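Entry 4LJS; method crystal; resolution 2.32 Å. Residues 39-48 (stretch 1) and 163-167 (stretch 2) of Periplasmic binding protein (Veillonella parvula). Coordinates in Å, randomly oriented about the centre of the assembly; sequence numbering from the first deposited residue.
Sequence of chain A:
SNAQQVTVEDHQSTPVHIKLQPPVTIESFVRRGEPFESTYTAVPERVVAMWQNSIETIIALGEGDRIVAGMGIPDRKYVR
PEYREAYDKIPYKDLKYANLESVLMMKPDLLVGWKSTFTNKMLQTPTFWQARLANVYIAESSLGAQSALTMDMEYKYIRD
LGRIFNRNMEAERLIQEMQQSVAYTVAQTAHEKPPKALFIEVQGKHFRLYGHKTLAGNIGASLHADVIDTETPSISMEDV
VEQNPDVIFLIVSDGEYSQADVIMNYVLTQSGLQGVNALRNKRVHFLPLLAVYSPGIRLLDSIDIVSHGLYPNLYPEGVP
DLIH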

# COMPACT_ATOMS: atom_id res chain seq x y z
N THR A 39 0.27 -16.57 18.17
CA THR A 39 -1.07 -16.91 18.62
C THR A 39 -1.68 -15.78 19.43
O THR A 39 -1.06 -15.24 20.35
CB THR A 39 -1.07 -18.21 19.45
OG1 THR A 39 -0.72 -19.31 18.61
CG2 THR A 39 -2.45 -18.46 20.04
N TYR A 40 -2.90 -15.40 19.07
CA TYR A 40 -3.61 -14.31 19.72
C TYR A 40 -4.82 -14.84 20.49
O TYR A 40 -5.71 -15.45 19.89
CB TYR A 40 -4.08 -13.31 18.67
CG TYR A 40 -2.96 -12.67 17.89
CD1 TYR A 40 -2.36 -13.33 16.81
CD2 TYR A 40 -2.50 -11.39 18.21
CE1 TYR A 40 -1.33 -12.74 16.09
CE2 TYR A 40 -1.48 -10.80 17.49
CZ TYR A 40 -0.89 -11.47 16.44
OH TYR A 40 0.12 -10.88 15.74
N THR A 41 -4.85 -14.62 21.80
CA THR A 41 -5.98 -15.06 22.62
C THR A 41 -6.97 -13.92 22.91
O THR A 41 -8.04 -14.14 23.48
CB THR A 41 -5.52 -15.66 23.96
OG1 THR A 41 -4.67 -14.73 24.65
CG2 THR A 41 -4.76 -16.96 23.73
N ALA A 42 -6.60 -12.71 22.51
CA ALA A 42 -7.46 -11.54 22.69
C ALA A 42 -7.09 -10.47 21.67
O ALA A 42 -5.96 -10.43 21.19
CB ALA A 42 -7.33 -11.00 24.12
N VAL A 43 -8.05 -9.62 21.34
CA VAL A 43 -7.79 -8.50 20.44
C VAL A 43 -6.79 -7.56 21.11
O VAL A 43 -6.97 -7.18 22.26
CB VAL A 43 -9.10 -7.74 20.11
CG1 VAL A 43 -8.83 -6.54 19.22
CG2 VAL A 43 -10.11 -8.67 19.46
N PRO A 44 -5.70 -7.22 20.40
CA PRO A 44 -4.69 -6.31 20.95
C PRO A 44 -5.32 -5.02 21.46
O PRO A 44 -6.30 -4.54 20.87
CB PRO A 44 -3.79 -6.00 19.75
CG PRO A 44 -3.94 -7.18 18.85
CD PRO A 44 -5.37 -7.67 19.04
N GLU A 45 -4.80 -4.46 22.54
CA GLU A 45 -5.35 -3.23 23.09
C GLU A 45 -4.46 -2.02 22.84
O GLU A 45 -4.92 -0.89 22.87
CB GLU A 45 -5.65 -3.39 24.58
CG GLU A 45 -7.00 -4.04 24.82
CD GLU A 45 -7.19 -4.55 26.24
OE1 GLU A 45 -6.66 -3.93 27.18
OE2 GLU A 45 -7.87 -5.59 26.40
N ARG A 46 -3.19 -2.27 22.59
CA ARG A 46 -2.20 -1.21 22.47
C ARG A 46 -1.27 -1.49 21.30
O ARG A 46 -0.27 -2.20 21.44
CB ARG A 46 -1.40 -1.09 23.77
CG ARG A 46 -2.23 -0.66 24.97
CD ARG A 46 -1.37 -0.49 26.22
NE ARG A 46 -0.37 0.56 26.04
CZ ARG A 46 -0.61 1.86 26.17
NH1 ARG A 46 0.37 2.73 25.97
NH2 ARG A 46 -1.82 2.30 26.50
N VAL A 47 -1.60 -0.92 20.15
CA VAL A 47 -0.89 -1.24 18.92
C VAL A 47 0.09 -0.14 18.54
O VAL A 47 -0.24 1.05 18.59
CB VAL A 47 -1.89 -1.46 17.77
CG1 VAL A 47 -1.17 -1.84 16.47
CG2 VAL A 47 -2.92 -2.51 18.17
N VAL A 48 1.31 -0.54 18.20
CA VAL A 48 2.27 0.36 17.57
C VAL A 48 2.28 -0.01 16.09
O VAL A 48 2.54 -1.16 15.72
CB VAL A 48 3.66 0.24 18.20
CG1 VAL A 48 4.70 0.99 17.38
CG2 VAL A 48 3.64 0.76 19.65
N ARG A 163 -8.45 -11.01 11.22
CA ARG A 163 -8.50 -12.08 12.22
C ARG A 163 -7.95 -11.62 13.58
O ARG A 163 -8.52 -11.94 14.63
CB ARG A 163 -7.73 -13.32 11.75
CG ARG A 163 -8.30 -14.01 10.52
CD ARG A 163 -7.51 -15.27 10.19
NE ARG A 163 -7.66 -16.29 11.23
CZ ARG A 163 -6.78 -17.26 11.46
NH1 ARG A 163 -5.67 -17.34 10.74
NH2 ARG A 163 -7.01 -18.15 12.42
N ILE A 164 -6.85 -10.88 13.55
CA ILE A 164 -6.24 -10.39 14.78
C ILE A 164 -7.20 -9.48 15.57
O ILE A 164 -7.29 -9.59 16.79
CB ILE A 164 -4.90 -9.67 14.49
CG1 ILE A 164 -3.85 -10.67 14.00
CG2 ILE A 164 -4.38 -8.94 15.73
CD1 ILE A 164 -2.51 -10.04 13.64
N PHE A 165 -7.95 -8.64 14.86
CA PHE A 165 -8.83 -7.67 15.52
C PHE A 165 -10.28 -8.07 15.61
O PHE A 165 -11.14 -7.24 15.91
CB PHE A 165 -8.71 -6.31 14.83
CG PHE A 165 -7.41 -5.63 15.09
CD1 PHE A 165 -7.24 -4.87 16.22
CD2 PHE A 165 -6.34 -5.80 14.23
CE1 PHE A 165 -6.03 -4.26 16.48
CE2 PHE A 165 -5.14 -5.19 14.48
CZ PHE A 165 -4.97 -4.42 15.61
N ASN A 166 -10.55 -9.35 15.38
CA ASN A 166 -11.92 -9.86 15.27
C ASN A 166 -12.81 -9.01 14.36
O ASN A 166 -13.95 -8.68 14.70
CB ASN A 166 -12.57 -10.01 16.66
CG ASN A 166 -13.79 -10.90 16.62
OD1 ASN A 166 -13.83 -11.89 15.89
ND2 ASN A 166 -14.80 -10.56 17.41
N ARG A 167 -12.28 -8.64 13.20
CA ARG A 167 -13.02 -7.84 12.23
C ARG A 167 -13.04 -8.58 10.90
O ARG A 167 -12.69 -8.03 9.86
CB ARG A 167 -12.40 -6.45 12.06
CG ARG A 167 -12.52 -5.54 13.28
CD ARG A 167 -13.96 -5.11 13.54
NE ARG A 167 -14.03 -4.14 14.63
CZ ARG A 167 -15.05 -3.30 14.81
NH1 ARG A 167 -16.07 -3.31 13.97
NH2 ARG A 167 -15.04 -2.45 15.83

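The two stretches meet through shape rather than polarity: no hydrogen bond crosses between them, and the 339 Å² they bury comes mostly from Ile 164, Phe 165 and Val 43, with Tyr 40, Pro 44 and Val 47 adding most of the rest. Ile 164, in the last turn of its helix, is the central bump. Its CA-to-CB bond runs sideways, but with chi1 m and chi2 t the end of the side chain comes nearer to stretch 1 and lies across the ring of Tyr 40. CG1 of Ile 164 sits 4.0 Å from the centroid of that ring, 15° off its normal, a CH-pi contact over the face, and Ile 164 CD1 reaches to 3.5 Å from Tyr 40 CZ. The flat aromatic face thus forms one wall of the hollow that receives the isoleucine. Pro 44 closes in from another direction, its CG 3.6 Å from Ile 164 CG2, so the beta-branched side chain fits into a corner formed by the Tyr 40 ring face and the pyrrolidine ring of Pro 44.

Where the helix gives way to loop, Phe 165 supplies the second bump. Its ring extends along Val 43 and Pro 44 to Val 47. Val 43 CG1 lies 3.8 Å from Phe 165 CD1, Pro 44 CG is 4.3 Å from Phe 165 CE1, and Val 47 CG2 meets Phe 165 CZ at 3.8 Å, at the ring edge. The long, rigid phenyl group suits this role, spanning from the loop to the start of the next strand, while the compact valines and proline line one side of it, their side chains having no polar groups to satisfy.

The backbones also draw close here, with the CA atoms of Val 43 and Phe 165 5.1 Å apart. Pro 44 CD packs 3.5 Å from Ile 164 O. At the margin, Val 43 CG2 touches Asn 166 CB at 4.0 Å, whereas the end of the asparagine side chain leads away, leaving its amide outside the apolar cluster.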